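PDB 2W3Y: virulence factor, which is a lipid-binding, S-palmitoylated protein that associates with lipid vesicles and serves the Drosophila pathogen Erwinia carotovora as a virulence factor. Local coordinates for residues Y13-G19 against A76-K81; V33-D39 against N85-Y89; L66-F70 against F228-Y233. All coordinates share one frame; numbering follows the deposited sequence.

Helix 57-81 is the thread through this part of the fold: contact 3 uses its middle, contact 1 its C-terminal end, and contact 2 the loop that leads from it to helix 91-105. Contact 1 sets the N-terminal helix 9-18 on that end. Contact 2, its centre about 16 Å from that of contact 1, touches contact 1 directly, since K88 NZ probably hydrogen-bonds N79 OD1. Contact 3 lies about 21 Å from contact 1 and about 27 Å from contact 2, centre to centre, and brings in the end of strand 214-228 and helix 230-235. Along the chain the segments of all three contacts alternate, so early and late parts of the sequence are laced together around helix 57-81 and the loop that follows it.

Contact 1: Y13-G19 against A76-K81; sequences YFQNIHG and AAVNKK
I17 holds CG2 anti to its backbone N, and K80 sends CG off in the same sense (chi1 -171°), which lays the two side chains alongside each other, running in opposite directions. CG2 of I17 comes 3.8 Å from K80 CB and also rests near the carbonyl oxygen of A77, while its other branch carries CD1 to 4.0 Å from A77 CB. The same methyl of A77 is met by the F14 ring, whose CE2 stands 3.6 Å away. A77, small and buried, is the point where both larger side chains meet helix 57-81. This is helix-on-helix packing: the short axes of 13-18 and 76-81 pass 9.6 Å apart at 44°, with the N-terminal helix lying across the end of the longer one. Beyond the segments, the F14 ring meets F246 edge-to-face, and F30 stacks on H18. The H18 ring reaches across to K80, its CD2 3.9 Å from K80 CG, and I17 CG2 sits above the centre of one ring face. NE2 of H18 is buried here without any hydrogen-bonding partner in the model, although the backbone of A76 and A77 is close by. Two bends in the K80 chain, at chi2 and chi4, turn its ammonium back over the C-terminal end of 13-19, where NZ makes a weak hydrogen bond of 3.3 Å to G19 O. Nearer the start of 13-19, the Y13 side chain crosses that of K81 at about a right angle, OH 3.9 Å from K81 CE.

Contact 2: V33-D39 against N85-Y89; sequences VPGLSKD and NKEKY
D39 and Y89 carry most of this contact, D39 by its carboxylate and Y89 by its ring and hydroxyl. Each carboxylate oxygen of D39 has its own partner on 85-89. N85 swings CG anti to its backbone N (chi1 -166°), which brings ND2 to D39 OD2 at 2.6 Å, a short and fairly straight bond (162° at the hydrogen); ND2 comes to the anti side of OD2, and OD2 lies in the amide plane of N85. OD1 takes a salt bridge from K86 NZ at 3.1 Å, met from well above the carboxylate plane, and a water that donates to D39 OD1 also accepts from K86 NZ, closing a small ring around the ion pair. The backbone of D39 is held too. Its N donates to S37 OG at 2.8 Å, an ST turn that tightens the chain where 36-37 pairs antiparallel with 40-49 in a short hairpin of the large mixed sheet. Its carbonyl oxygen shares a second bridging water with the carbonyl oxygen of K86, that water donating to both. At the P34 end of 33-39, Y89 OH donates to P34 O at 2.6 Å, this oxygen lying at the edge of the phenol ring, and accepts from a third water that also donates to N85 OD1. The hydroxyl is therefore gripped both as donor and as acceptor, and the N85 amide is engaged through both its nitrogen and its oxygen. Anchored this way, the ring lies along V33, whose CG1 is 3.5 Å from Y89 CE1. V33 CG1 also packs at 3.9 Å on K88 CB, while the K88 ammonium leads away to hydrogen-bond N79.

Contact 3: L66-F70 against F228-Y233; sequences LMERF and FRIEEY
F228, at the end of strand 214-228, meets all three apolar side chains of 66-70 that take part. With CG anti to the backbone N (chi1 -176°), its ring is carried across to the helix, where M67 CE lies 3.6 Å from F228 CG. The M67 sulfur makes an oblique Met-aromatic contact with the same ring. The F70 side chain crosses at about a right angle, its CE2 3.8 Å from F228 CE1, but the rings are oblique, their planes at 51°. L66 CD1 is 3.9 Å from F228 CE2. R229 is the centre of an inverse gamma turn and sits at the N-cap position of helix 230-235, so the chain passes here from sheet to helix, and its NH1 forms a salt bridge to E232 OE1. I230 adds a lighter touch, CD1 to L66 CD1 at 4.3 Å. Y233 then offers a ring face to L66, whose CD1 sits 3.8 Å from the ring centroid, only 11° off the normal, in a CH-pi contact; the same methyl thus touches both rings. The Y233 hydroxyl is hydrogen-bonded to D244 and K240 on helix 237-250, which also packs L247 against L66 and F70.

Contact 1: Y13-G19 against A76-K81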
loop_
_atom_site.group_PDB
_atom_site.type_symbol
_atom_site.label_atom_id
_atom_site.label_comp_id
_atom_site.label_asym_id
_atom_site.label_seq_id
_atom_site.Cartn_x
_atom_site.Cartn_y
_atom_site.Cartn_z
ATOM N N TYR A 13 14.948 3.728 16.608
ATOM C CA TYR A 13 13.516 3.466 16.777
ATOM C C TYR A 13 13.201 1.995 16.495
ATOM O O TYR A 13 12.520 1.316 17.279
ATOM C CB TYR A 13 12.684 4.396 15.869
ATOM C CG TYR A 13 11.195 4.163 16.006
ATOM C CD1 TYR A 13 10.477 4.727 17.067
ATOM C CD2 TYR A 13 10.506 3.357 15.085
ATOM C CE1 TYR A 13 9.111 4.497 17.218
ATOM C CE2 TYR A 13 9.143 3.129 15.220
ATOM C CZ TYR A 13 8.454 3.704 16.286
ATOM O OH TYR A 13 7.106 3.477 16.422
ATOM N N PHE A 14 13.728 1.511 15.377
ATOM C CA PHE A 14 13.535 0.131 14.951
ATOM C C PHE A 14 14.332 -0.869 15.791
ATOM O O PHE A 14 13.833 -1.961 16.080
ATOM C CB PHE A 14 13.834 0.000 13.453
ATOM C CG PHE A 14 12.670 0.393 12.578
ATOM C CD1 PHE A 14 12.319 1.736 12.409
ATOM C CD2 PHE A 14 11.902 -0.587 11.941
ATOM C CE1 PHE A 14 11.210 2.104 11.624
ATOM C CE2 PHE A 14 10.812 -0.232 11.144
ATOM C CZ PHE A 14 10.462 1.114 10.980
ATOM N N GLN A 15 15.545 -0.485 16.211
ATOM C CA GLN A 15 16.352 -1.321 17.115
ATOM C C GLN A 15 15.577 -1.614 18.398
ATOM O O GLN A 15 15.580 -2.741 18.892
ATOM C CB GLN A 15 17.732 -0.679 17.423
ATOM C CG GLN A 15 18.709 -1.572 18.223
ATOM C CD GLN A 15 19.573 -2.517 17.350
ATOM O OE1 GLN A 15 20.447 -2.074 16.619
ATOM N NE2 GLN A 15 19.334 -3.811 17.461
ATOM N N ASN A 16 14.886 -0.601 18.912
ATOM C CA ASN A 16 14.118 -0.745 20.140
ATOM C C ASN A 16 12.893 -1.645 19.977
ATOM O O ASN A 16 12.592 -2.455 20.863
ATOM C CB ASN A 16 13.706 0.626 20.677
ATOM C CG ASN A 16 12.886 0.527 21.941
ATOM O OD1 ASN A 16 11.718 0.921 21.965
ATOM N ND2 ASN A 16 13.481 -0.035 22.996
ATOM N N ILE A 17 12.192 -1.506 18.851
ATOM C CA ILE A 17 11.032 -2.350 18.570
ATOM C C ILE A 17 11.412 -3.831 18.597
ATOM O O ILE A 17 10.742 -4.637 19.249
ATOM C CB ILE A 17 10.335 -1.944 17.238
ATOM C CG1 ILE A 17 9.547 -0.644 17.439
ATOM C CG2 ILE A 17 9.398 -3.053 16.724
ATOM C CD1 ILE A 17 9.061 -0.004 16.147
ATOM N N HIS A 18 12.516 -4.173 17.942
ATOM C CA HIS A 18 12.863 -5.575 17.729
ATOM C C HIS A 18 13.687 -6.250 18.853
ATOM O O HIS A 18 13.932 -7.453 18.806
ATOM C CB HIS A 18 13.494 -5.755 16.336
ATOM C CG HIS A 18 12.499 -5.672 15.210
ATOM N ND1 HIS A 18 12.579 -4.728 14.204
ATOM C CD2 HIS A 18 11.398 -6.414 14.937
ATOM C CE1 HIS A 18 11.569 -4.893 13.365
ATOM N NE2 HIS A 18 10.842 -5.912 13.783
ATOM N N GLY A 19 14.068 -5.490 19.879
ATOM C CA GLY A 19 14.839 -6.041 21.005
ATOM C C GLY A 19 14.008 -6.920 21.926
ATOM O O GLY A 19 12.805 -7.124 21.697
ATOM N N ALA A 76 6.521 -5.492 9.630
ATOM C CA ALA A 76 7.226 -6.284 10.648
ATOM C C ALA A 76 7.377 -5.560 12.000
ATOM O O ALA A 76 7.194 -6.187 13.059
ATOM C CB ALA A 76 8.568 -6.785 10.116
ATOM N N ALA A 77 7.655 -4.254 11.951
ATOM C CA ALA A 77 7.677 -3.383 13.142
ATOM C C ALA A 77 6.324 -3.346 13.861
ATOM O O ALA A 77 6.256 -3.481 15.086
ATOM C CB ALA A 77 8.111 -1.962 12.758
ATOM N N VAL A 78 5.253 -3.195 13.083
ATOM C CA VAL A 78 3.881 -3.198 13.592
ATOM C C VAL A 78 3.541 -4.518 14.275
ATOM O O VAL A 78 3.006 -4.512 15.378
ATOM C CB VAL A 78 2.833 -2.922 12.466
ATOM C CG1 VAL A 78 1.412 -3.284 12.950
ATOM C CG2 VAL A 78 2.906 -1.475 12.020
ATOM N N ASN A 79 3.843 -5.627 13.594
ATOM C CA ASN A 79 3.631 -6.975 14.098
ATOM C C ASN A 79 4.288 -7.229 15.463
ATOM O O ASN A 79 3.667 -7.804 16.372
ATOM C CB ASN A 79 4.166 -7.991 13.092
ATOM C CG ASN A 79 3.773 -9.410 13.443
ATOM O OD1 ASN A 79 2.595 -9.751 13.454
ATOM N ND2 ASN A 79 4.764 -10.241 13.744
ATOM N N LYS A 80 5.537 -6.797 15.575
ATOM C CA LYS A 80 6.278 -6.824 16.826
ATOM C C LYS A 80 5.705 -5.842 17.862
ATOM O O LYS A 80 5.467 -6.221 19.014
ATOM C CB LYS A 80 7.765 -6.530 16.564
ATOM C CG LYS A 80 8.686 -6.750 17.777
ATOM C CD LYS A 80 8.465 -8.120 18.431
ATOM C CE LYS A 80 9.289 -8.266 19.704
ATOM N NZ LYS A 80 10.748 -8.390 19.405
ATOM N N LYS A 81 5.462 -4.603 17.450
ATOM C CA LYS A 81 5.014 -3.551 18.375
ATOM C C LYS A 81 3.611 -3.776 18.935
ATOM O O LYS A 81 3.353 -3.421 20.084
ATOM C CB LYS A 81 5.128 -2.164 17.716
ATOM C CG LYS A 81 4.733 -0.958 18.585
ATOM C CD LYS A 81 5.109 0.351 17.895
ATOM C CE LYS A 81 4.520 1.579 18.609
ATOM N NZ LYS A 81 5.046 1.710 19.999
#

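Contact 2: V33-D39 against N85-Y89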
loop_
_atom_site.group_PDB
_atom_site.type_symbol
_atom_site.label_atom_id
_atom_site.label_comp_id
_atom_site.label_asym_id
_atom_site.label_seq_id
_atom_site.Cartn_x
_atom_site.Cartn_y
_atom_site.Cartn_z
ATOM N N VAL A 33 2.587 -8.670 9.421
ATOM C CA VAL A 33 1.216 -8.777 9.841
ATOM C C VAL A 33 0.466 -9.616 8.795
ATOM O O VAL A 33 0.535 -9.312 7.600
ATOM C CB VAL A 33 0.582 -7.389 10.028
ATOM C CG1 VAL A 33 -0.944 -7.500 10.264
ATOM C CG2 VAL A 33 1.306 -6.618 11.170
ATOM N N PRO A 34 -0.206 -10.695 9.236
ATOM C CA PRO A 34 -0.914 -11.571 8.285
ATOM C C PRO A 34 -1.972 -10.819 7.475
ATOM O O PRO A 34 -2.723 -9.999 8.028
ATOM C CB PRO A 34 -1.551 -12.632 9.196
ATOM C CG PRO A 34 -0.633 -12.647 10.403
ATOM C CD PRO A 34 -0.310 -11.200 10.614
ATOM N N GLY A 35 -2.017 -11.097 6.176
ATOM C CA GLY A 35 -2.864 -10.346 5.249
ATOM C C GLY A 35 -4.348 -10.485 5.526
ATOM O O GLY A 35 -5.106 -9.546 5.322
ATOM N N LEU A 36 -4.771 -11.663 5.976
ATOM C CA LEU A 36 -6.183 -11.883 6.225
ATOM C C LEU A 36 -6.412 -12.640 7.532
ATOM O O LEU A 36 -5.856 -13.712 7.746
ATOM C CB LEU A 36 -6.833 -12.597 5.031
ATOM C CG LEU A 36 -8.305 -13.017 5.113
ATOM C CD1 LEU A 36 -9.206 -11.793 5.234
ATOM C CD2 LEU A 36 -8.688 -13.858 3.907
ATOM N N SER A 37 -7.267 -12.082 8.384
ATOM C CA SER A 37 -7.455 -12.570 9.738
ATOM C C SER A 37 -8.877 -12.311 10.203
ATOM O O SER A 37 -9.571 -11.440 9.667
ATOM C CB SER A 37 -6.478 -11.826 10.675
ATOM O OG SER A 37 -6.905 -11.890 12.013
ATOM N N LYS A 38 -9.318 -13.038 11.226
ATOM C CA LYS A 38 -10.599 -12.681 11.826
ATOM C C LYS A 38 -10.583 -11.280 12.488
ATOM O O LYS A 38 -11.625 -10.641 12.622
ATOM C CB LYS A 38 -11.119 -13.789 12.760
ATOM C CG LYS A 38 -10.220 -14.147 13.922
ATOM C CD LYS A 38 -10.845 -15.309 14.736
ATOM C CE LYS A 38 -12.238 -14.950 15.254
ATOM N NZ LYS A 38 -12.781 -16.007 16.140
ATOM N N ASP A 39 -9.392 -10.802 12.854
ATOM C CA ASP A 39 -9.220 -9.477 13.480
ATOM C C ASP A 39 -9.028 -8.298 12.525
ATOM O O ASP A 39 -8.964 -7.145 12.969
ATOM C CB ASP A 39 -8.091 -9.530 14.513
ATOM C CG ASP A 39 -8.448 -10.423 15.706
ATOM O OD1 ASP A 39 -9.655 -10.524 16.027
ATOM O OD2 ASP A 39 -7.537 -11.029 16.306
ATOM N N ASN A 85 -3.105 -9.356 19.012
ATOM C CA ASN A 85 -3.411 -9.640 17.609
ATOM C C ASN A 85 -4.313 -8.578 16.996
ATOM O O ASN A 85 -4.053 -8.111 15.892
ATOM C CB ASN A 85 -4.003 -11.043 17.438
ATOM C CG ASN A 85 -4.021 -11.484 15.983
ATOM O OD1 ASN A 85 -2.983 -11.739 15.393
ATOM N ND2 ASN A 85 -5.194 -11.543 15.406
ATOM N N LYS A 86 -5.353 -8.177 17.725
ATOM C CA LYS A 86 -6.276 -7.146 17.247
ATOM C C LYS A 86 -5.569 -5.832 16.863
ATOM O O LYS A 86 -5.899 -5.193 15.864
ATOM C CB LYS A 86 -7.353 -6.878 18.303
ATOM C CG LYS A 86 -8.404 -7.945 18.386
ATOM C CD LYS A 86 -9.472 -7.595 19.427
ATOM C CE LYS A 86 -10.318 -8.813 19.767
ATOM N NZ LYS A 86 -10.983 -9.336 18.551
ATOM N N GLU A 87 -4.588 -5.453 17.679
ATOM C CA GLU A 87 -3.847 -4.220 17.501
ATOM C C GLU A 87 -2.868 -4.227 16.325
ATOM O O GLU A 87 -2.443 -3.153 15.868
ATOM C CB GLU A 87 -3.149 -3.840 18.810
ATOM C CG GLU A 87 -4.114 -3.247 19.836
ATOM C CD GLU A 87 -3.462 -3.066 21.203
ATOM O OE1 GLU A 87 -2.968 -1.948 21.495
ATOM O OE2 GLU A 87 -3.420 -4.055 21.974
ATOM N N LYS A 88 -2.531 -5.409 15.805
ATOM C CA LYS A 88 -1.809 -5.478 14.503
ATOM C C LYS A 88 -2.576 -4.787 13.352
ATOM O O LYS A 88 -1.978 -4.354 12.360
ATOM C CB LYS A 88 -1.504 -6.931 14.092
ATOM C CG LYS A 88 -0.577 -7.672 15.018
ATOM C CD LYS A 88 -0.500 -9.151 14.615
ATOM C CE LYS A 88 0.002 -10.029 15.749
ATOM N NZ LYS A 88 1.429 -9.842 16.020
ATOM N N TYR A 89 -3.895 -4.690 13.490
ATOM C CA TYR A 89 -4.748 -4.057 12.485
ATOM C C TYR A 89 -5.268 -2.668 12.916
ATOM O O TYR A 89 -6.236 -2.164 12.362
ATOM C CB TYR A 89 -5.888 -5.017 12.084
ATOM C CG TYR A 89 -5.345 -6.366 11.649
ATOM C CD1 TYR A 89 -4.928 -6.576 10.333
ATOM C CD2 TYR A 89 -5.211 -7.412 12.567
ATOM C CE1 TYR A 89 -4.411 -7.808 9.933
ATOM C CE2 TYR A 89 -4.672 -8.649 12.188
ATOM C CZ TYR A 89 -4.283 -8.832 10.853
ATOM O OH TYR A 89 -3.732 -10.033 10.471
HETATM O O HOH W 1 -3.525 -12.090 12.579
HETATM O O HOH W 2 -8.429 -5.148 14.806
HETATM O O HOH W 3 -10.980 -12.220 17.585
#

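Contact 3: L66-F70 against F228-Y233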
loop_
_atom_site.group_PDB
_atom_site.type_symbol
_atom_site.label_atom_id
_atom_site.label_comp_id
_atom_site.label_asym_id
_atom_site.label_seq_id
_atom_site.Cartn_x
_atom_site.Cartn_y
_atom_site.Cartn_z
ATOM N N LEU A 66 12.616 -1.840 -3.875
ATOM C CA LEU A 66 12.807 -1.002 -2.684
ATOM C C LEU A 66 11.514 -0.749 -1.894
ATOM O O LEU A 66 11.491 -0.871 -0.663
ATOM C CB LEU A 66 13.437 0.332 -3.073
ATOM C CG LEU A 66 14.914 0.319 -3.483
ATOM C CD1 LEU A 66 15.312 1.695 -4.056
ATOM C CD2 LEU A 66 15.825 -0.079 -2.308
ATOM N N MET A 67 10.445 -0.395 -2.605
ATOM C CA MET A 67 9.186 -0.063 -1.936
ATOM C C MET A 67 8.543 -1.288 -1.263
ATOM O O MET A 67 8.025 -1.169 -0.143
ATOM C CB MET A 67 8.219 0.637 -2.902
ATOM C CG MET A 67 8.574 2.098 -3.246
ATOM S SD MET A 67 8.759 3.280 -1.869
ATOM C CE MET A 67 10.471 3.148 -1.395
ATOM N N GLU A 68 8.589 -2.457 -1.926
ATOM C CA GLU A 68 8.071 -3.704 -1.316
ATOM C C GLU A 68 8.841 -4.052 -0.024
ATOM O O GLU A 68 8.264 -4.555 0.954
ATOM C CB GLU A 68 8.080 -4.881 -2.300
ATOM C CG GLU A 68 7.139 -4.689 -3.511
ATOM C CD GLU A 68 6.741 -5.985 -4.236
ATOM O OE1 GLU A 68 7.192 -7.100 -3.861
ATOM O OE2 GLU A 68 5.933 -5.886 -5.196
ATOM N N ARG A 69 10.137 -3.759 -0.024
ATOM C CA ARG A 69 10.975 -3.971 1.151
ATOM C C ARG A 69 10.626 -3.011 2.290
ATOM O O ARG A 69 10.579 -3.430 3.451
ATOM C CB ARG A 69 12.457 -3.858 0.787
ATOM C CG ARG A 69 12.949 -5.026 -0.085
ATOM C CD ARG A 69 14.424 -4.870 -0.426
ATOM N NE ARG A 69 15.246 -5.340 0.690
ATOM C CZ ARG A 69 16.570 -5.228 0.778
ATOM N NH1 ARG A 69 17.271 -4.643 -0.191
ATOM N NH2 ARG A 69 17.195 -5.709 1.849
ATOM N N PHE A 70 10.386 -1.743 1.950
ATOM C CA PHE A 70 9.913 -0.735 2.914
ATOM C C PHE A 70 8.542 -1.100 3.507
ATOM O O PHE A 70 8.325 -0.973 4.720
ATOM C CB PHE A 70 9.881 0.662 2.284
ATOM C CG PHE A 70 11.175 1.450 2.445
ATOM C CD1 PHE A 70 11.613 1.854 3.708
ATOM C CD2 PHE A 70 11.934 1.804 1.323
ATOM C CE1 PHE A 70 12.795 2.589 3.856
ATOM C CE2 PHE A 70 13.120 2.533 1.447
ATOM C CZ PHE A 70 13.559 2.927 2.711
ATOM N N PHE A 228 9.411 8.545 -2.391
ATOM C CA PHE A 228 10.790 8.118 -2.163
ATOM C C PHE A 228 11.814 8.965 -2.919
ATOM O O PHE A 228 11.583 9.374 -4.047
ATOM C CB PHE A 228 10.998 6.632 -2.485
ATOM C CG PHE A 228 12.387 6.135 -2.161
ATOM C CD1 PHE A 228 12.818 6.051 -0.842
ATOM C CD2 PHE A 228 13.266 5.758 -3.179
ATOM C CE1 PHE A 228 14.096 5.602 -0.537
ATOM C CE2 PHE A 228 14.542 5.301 -2.879
ATOM C CZ PHE A 228 14.959 5.224 -1.570
ATOM N N ARG A 229 12.951 9.203 -2.265
ATOM C CA ARG A 229 14.059 9.968 -2.826
ATOM C C ARG A 229 14.858 9.105 -3.799
ATOM O O ARG A 229 16.027 8.783 -3.549
ATOM C CB ARG A 229 14.962 10.476 -1.698
ATOM C CG ARG A 229 14.296 11.440 -0.748
ATOM C CD ARG A 229 15.333 12.275 -0.028
ATOM N NE ARG A 229 15.563 11.830 1.334
ATOM C CZ ARG A 229 16.651 12.108 2.045
ATOM N NH1 ARG A 229 17.645 12.808 1.522
ATOM N NH2 ARG A 229 16.749 11.658 3.281
ATOM N N ILE A 230 14.226 8.736 -4.909
ATOM C CA ILE A 230 14.837 7.821 -5.890
ATOM C C ILE A 230 16.048 8.438 -6.621
ATOM O O ILE A 230 17.013 7.731 -6.955
ATOM C CB ILE A 230 13.768 7.270 -6.897
ATOM C CG1 ILE A 230 14.304 6.079 -7.697
ATOM C CG2 ILE A 230 13.220 8.376 -7.804
ATOM C CD1 ILE A 230 14.493 4.798 -6.889
ATOM N N GLU A 231 15.979 9.750 -6.840
ATOM C CA GLU A 231 17.034 10.540 -7.492
ATOM C C GLU A 231 18.325 10.535 -6.676
ATOM O O GLU A 231 19.402 10.278 -7.225
ATOM C CB GLU A 231 16.573 11.984 -7.714
ATOM C CG GLU A 231 15.332 12.149 -8.612
ATOM C CD GLU A 231 13.997 11.911 -7.884
ATOM O OE1 GLU A 231 12.968 11.819 -8.592
ATOM O OE2 GLU A 231 13.971 11.806 -6.626
ATOM N N GLU A 232 18.198 10.792 -5.374
ATOM C CA GLU A 232 19.306 10.732 -4.432
ATOM C C GLU A 232 19.836 9.317 -4.218
ATOM O O GLU A 232 21.031 9.143 -3.997
ATOM C CB GLU A 232 18.916 11.341 -3.089
ATOM C CG GLU A 232 18.824 12.853 -3.117
ATOM C CD GLU A 232 17.955 13.417 -2.007
ATOM O OE1 GLU A 232 18.432 13.475 -0.848
ATOM O OE2 GLU A 232 16.799 13.814 -2.301
ATOM N N TYR A 233 18.955 8.315 -4.281
ATOM C CA TYR A 233 19.373 6.918 -4.142
ATOM C C TYR A 233 20.329 6.500 -5.278
ATOM O O TYR A 233 21.271 5.737 -5.057
ATOM C CB TYR A 233 18.153 5.980 -4.064
ATOM C CG TYR A 233 18.502 4.511 -3.947
ATOM C CD1 TYR A 233 18.709 3.918 -2.704
ATOM C CD2 TYR A 233 18.636 3.718 -5.089
ATOM C CE1 TYR A 233 19.046 2.551 -2.605
ATOM C CE2 TYR A 233 18.968 2.379 -5.007
ATOM C CZ TYR A 233 19.169 1.795 -3.763
ATOM O OH TYR A 233 19.488 0.459 -3.701
#